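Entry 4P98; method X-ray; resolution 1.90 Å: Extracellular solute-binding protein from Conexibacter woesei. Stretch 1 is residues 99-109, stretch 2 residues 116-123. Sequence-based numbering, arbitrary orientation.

Stretch 1 (99-109) DVHFSASGDAT
Stretch 2 116-123: PNVDGWTY

Within residues 99-109 and 116-123, a strand of about residues 101-105 runs parallel to one of about residues 118-123, with N-to-C directions 21° apart and axes approaching to 4.6 Å. Phe102 pairs with Val118, Ser103 with Asp119, Ala104 with Gly120 and Ser105 with Trp121, at CA-CA separations of 4.7 to 4.9 Å. Both backbones are extended, with phi/psi of -131/153 at Phe102, -138/154 at Ala104, -125/132 at Val118 and -149/163 at Trp121. Together the stretches bury 569 Å², with the largest shares from Trp121, Asn117 and Phe102 (75, 74 and 69 Å²).

The ladder follows the parallel pattern, in which one residue bonds to both neighbors of its partner. Phe102 N donates to Asn117 O (3.0 Å) and Phe102 O accepts from Asp119 N (2.9 Å); Ala104 N donates to Asp119 O (3.0 Å) and Ala104 O accepts from Trp121 N (3.1 Å); Gly106 N then donates to Trp121 O (3.0 Å). The carbonyls also receive CA-H...O contacts, such as Val118 CA to Phe102 O at 3.3 Å and Ser103 CA to Asp119 O at 3.2 Å.

Asn117 opens the pairing. Its backbone (-109/20) is not extended, and its CA-to-CB bond points toward the first stretch. With chi1 p (61°) and chi2 -24°, ND2 donates to Val100 O at 3.0 Å, adding a side-chain bond just before the first rung. The same ND2 lies at the edge of the Phe102 ring, 3.7 Å from Phe102 CE1.

Phe102 (chi1 m, chi2 84°) shares a sheet face with Val118 and Ala104. Val118, chi1 t, places CG2 4.1 Å from Phe102 CB and CG1 4.4 Å from Ala104 CB, giving this face an apolar contact. Gly120, opposite Ala104, adds no side chain there.

The other face carries Ser103, Ser105, Asp119 and Trp121. Trp121 adopts chi1 p (66°) and chi2 -86°, which leans its indole toward the first stretch, so that the ring meets the side chains of Ser103 and Ser105. Ser105 CB sits over the five-membered ring, 3.7 Å from its centroid and 25° off the normal, in a CH-π contact; Ser105 CB is 3.4 Å from Trp121 CE2. Ser103, chi1 t, places OG at the indole edge, where a water bridges the pair: it accepts from Trp121 NE1 at 2.9 Å and lies 2.7 Å from Ser103 OG.

Beyond the last rung, Thr122 (chi1 t) donates from OG1 to Gly106 O at 2.7 Å, so a side-chain bond secures this end too. Asp107 turns its CA-to-CB bond away, and Asp107 OD1 accepts from Thr109 N at 3.0 Å.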

# COMPACT_ATOMS: atom_id res chain seq x y z
N ASP A 99 29.26 6.24 -5.33
CA ASP A 99 29.09 7.23 -4.25
C ASP A 99 27.69 7.84 -4.18
O ASP A 99 27.43 8.67 -3.32
CB ASP A 99 30.14 8.34 -4.37
CG ASP A 99 31.55 7.84 -4.11
OD1 ASP A 99 31.72 6.86 -3.36
OD2 ASP A 99 32.50 8.45 -4.64
N VAL A 100 26.80 7.46 -5.10
CA VAL A 100 25.40 7.88 -5.04
C VAL A 100 24.61 6.77 -4.35
O VAL A 100 24.97 5.59 -4.44
CB VAL A 100 24.85 8.18 -6.45
CG1 VAL A 100 23.40 8.63 -6.41
CG2 VAL A 100 25.71 9.26 -7.11
N HIS A 101 23.55 7.15 -3.65
CA HIS A 101 22.77 6.22 -2.85
C HIS A 101 21.43 5.94 -3.52
O HIS A 101 20.79 6.86 -4.05
CB HIS A 101 22.59 6.80 -1.44
CG HIS A 101 23.88 7.28 -0.84
ND1 HIS A 101 24.24 8.61 -0.80
CD2 HIS A 101 24.92 6.59 -0.31
CE1 HIS A 101 25.43 8.72 -0.24
NE2 HIS A 101 25.87 7.51 0.06
N PHE A 102 21.02 4.67 -3.53
CA PHE A 102 19.82 4.24 -4.24
C PHE A 102 18.91 3.39 -3.37
O PHE A 102 19.38 2.70 -2.46
CB PHE A 102 20.21 3.42 -5.47
CG PHE A 102 21.05 4.19 -6.47
CD1 PHE A 102 22.42 4.29 -6.32
CD2 PHE A 102 20.45 4.78 -7.58
CE1 PHE A 102 23.19 5.00 -7.24
CE2 PHE A 102 21.21 5.48 -8.51
CZ PHE A 102 22.57 5.59 -8.34
N SER A 103 17.62 3.42 -3.68
CA SER A 103 16.63 2.55 -3.04
C SER A 103 15.81 1.83 -4.09
O SER A 103 15.44 2.41 -5.12
CB SER A 103 15.71 3.36 -2.14
OG SER A 103 14.58 2.62 -1.73
N ALA A 104 15.51 0.57 -3.83
CA ALA A 104 14.68 -0.23 -4.72
C ALA A 104 13.71 -1.05 -3.90
O ALA A 104 13.98 -1.36 -2.73
CB ALA A 104 15.56 -1.14 -5.57
N SER A 105 12.57 -1.40 -4.50
CA SER A 105 11.58 -2.23 -3.83
C SER A 105 11.38 -3.51 -4.59
O SER A 105 11.62 -3.57 -5.79
CB SER A 105 10.26 -1.47 -3.66
OG SER A 105 9.59 -1.23 -4.91
N GLY A 106 10.93 -4.55 -3.90
CA GLY A 106 10.69 -5.82 -4.57
C GLY A 106 10.24 -6.91 -3.64
O GLY A 106 9.62 -6.64 -2.61
N ASP A 107 10.57 -8.15 -3.99
CA ASP A 107 10.22 -9.30 -3.15
C ASP A 107 11.40 -9.63 -2.23
O ASP A 107 12.43 -8.94 -2.26
CB ASP A 107 9.74 -10.49 -4.00
CG ASP A 107 10.81 -11.08 -4.89
OD1 ASP A 107 12.02 -10.96 -4.59
OD2 ASP A 107 10.43 -11.70 -5.91
N ALA A 108 11.26 -10.67 -1.41
CA ALA A 108 12.26 -10.98 -0.38
C ALA A 108 13.62 -11.30 -0.99
O ALA A 108 14.64 -11.12 -0.35
CB ALA A 108 11.78 -12.13 0.49
N THR A 109 13.64 -11.75 -2.25
CA THR A 109 14.90 -12.09 -2.92
C THR A 109 15.76 -10.87 -3.27
O THR A 109 16.93 -11.01 -3.61
CB THR A 109 14.67 -12.92 -4.20
OG1 THR A 109 14.06 -12.12 -5.21
CG2 THR A 109 13.78 -14.13 -3.91
N PRO A 116 26.53 -2.49 -2.82
CA PRO A 116 26.86 -1.83 -1.55
C PRO A 116 26.21 -0.48 -1.34
O PRO A 116 26.17 0.00 -0.21
CB PRO A 116 28.39 -1.65 -1.63
CG PRO A 116 28.85 -2.62 -2.67
CD PRO A 116 27.72 -2.72 -3.66
N ASN A 117 25.73 0.15 -2.42
CA ASN A 117 25.12 1.47 -2.33
C ASN A 117 23.61 1.48 -2.54
O ASN A 117 23.04 2.53 -2.83
CB ASN A 117 25.80 2.46 -3.29
CG ASN A 117 25.70 2.04 -4.76
OD1 ASN A 117 25.53 0.86 -5.08
ND2 ASN A 117 25.84 3.02 -5.65
N VAL A 118 22.96 0.33 -2.36
CA VAL A 118 21.52 0.25 -2.52
C VAL A 118 20.87 -0.32 -1.26
O VAL A 118 21.34 -1.32 -0.73
CB VAL A 118 21.12 -0.63 -3.73
CG1 VAL A 118 19.63 -0.54 -3.97
CG2 VAL A 118 21.91 -0.23 -4.98
N ASP A 119 19.83 0.35 -0.77
CA ASP A 119 18.93 -0.19 0.25
C ASP A 119 17.68 -0.73 -0.45
O ASP A 119 17.19 -0.15 -1.43
CB ASP A 119 18.52 0.90 1.26
CG ASP A 119 19.61 1.28 2.26
OD1 ASP A 119 20.72 0.69 2.27
OD2 ASP A 119 19.32 2.20 3.07
N GLY A 120 17.14 -1.83 0.07
CA GLY A 120 15.94 -2.44 -0.48
C GLY A 120 14.81 -2.56 0.53
O GLY A 120 15.03 -2.53 1.75
N TRP A 121 13.58 -2.70 0.02
CA TRP A 121 12.45 -2.98 0.89
C TRP A 121 11.38 -3.81 0.21
O TRP A 121 11.33 -3.94 -1.03
CB TRP A 121 11.86 -1.69 1.49
CG TRP A 121 11.23 -0.76 0.49
CD1 TRP A 121 11.86 0.21 -0.25
CD2 TRP A 121 9.84 -0.70 0.13
NE1 TRP A 121 10.94 0.86 -1.04
CE2 TRP A 121 9.70 0.31 -0.84
CE3 TRP A 121 8.70 -1.42 0.53
CZ2 TRP A 121 8.46 0.63 -1.42
CZ3 TRP A 121 7.47 -1.09 -0.05
CH2 TRP A 121 7.36 -0.07 -1.01
N THR A 122 10.52 -4.38 1.05
CA THR A 122 9.44 -5.23 0.61
C THR A 122 8.25 -5.12 1.58
O THR A 122 8.36 -4.54 2.67
CB THR A 122 9.91 -6.69 0.49
OG1 THR A 122 8.90 -7.47 -0.18
CG2 THR A 122 10.17 -7.29 1.84
N TYR A 123 7.11 -5.65 1.13
CA TYR A 123 5.93 -5.82 1.95
C TYR A 123 5.12 -6.98 1.42
O TYR A 123 5.34 -7.44 0.29
CB TYR A 123 5.07 -4.56 1.98
CG TYR A 123 4.36 -4.23 0.65
CD1 TYR A 123 5.08 -3.74 -0.45
CD2 TYR A 123 2.99 -4.40 0.51
CE1 TYR A 123 4.43 -3.42 -1.65
CE2 TYR A 123 2.34 -4.08 -0.68
CZ TYR A 123 3.07 -3.59 -1.75
OH TYR A 123 2.41 -3.28 -2.94
O HOH W 1 12.19 2.44 -3.06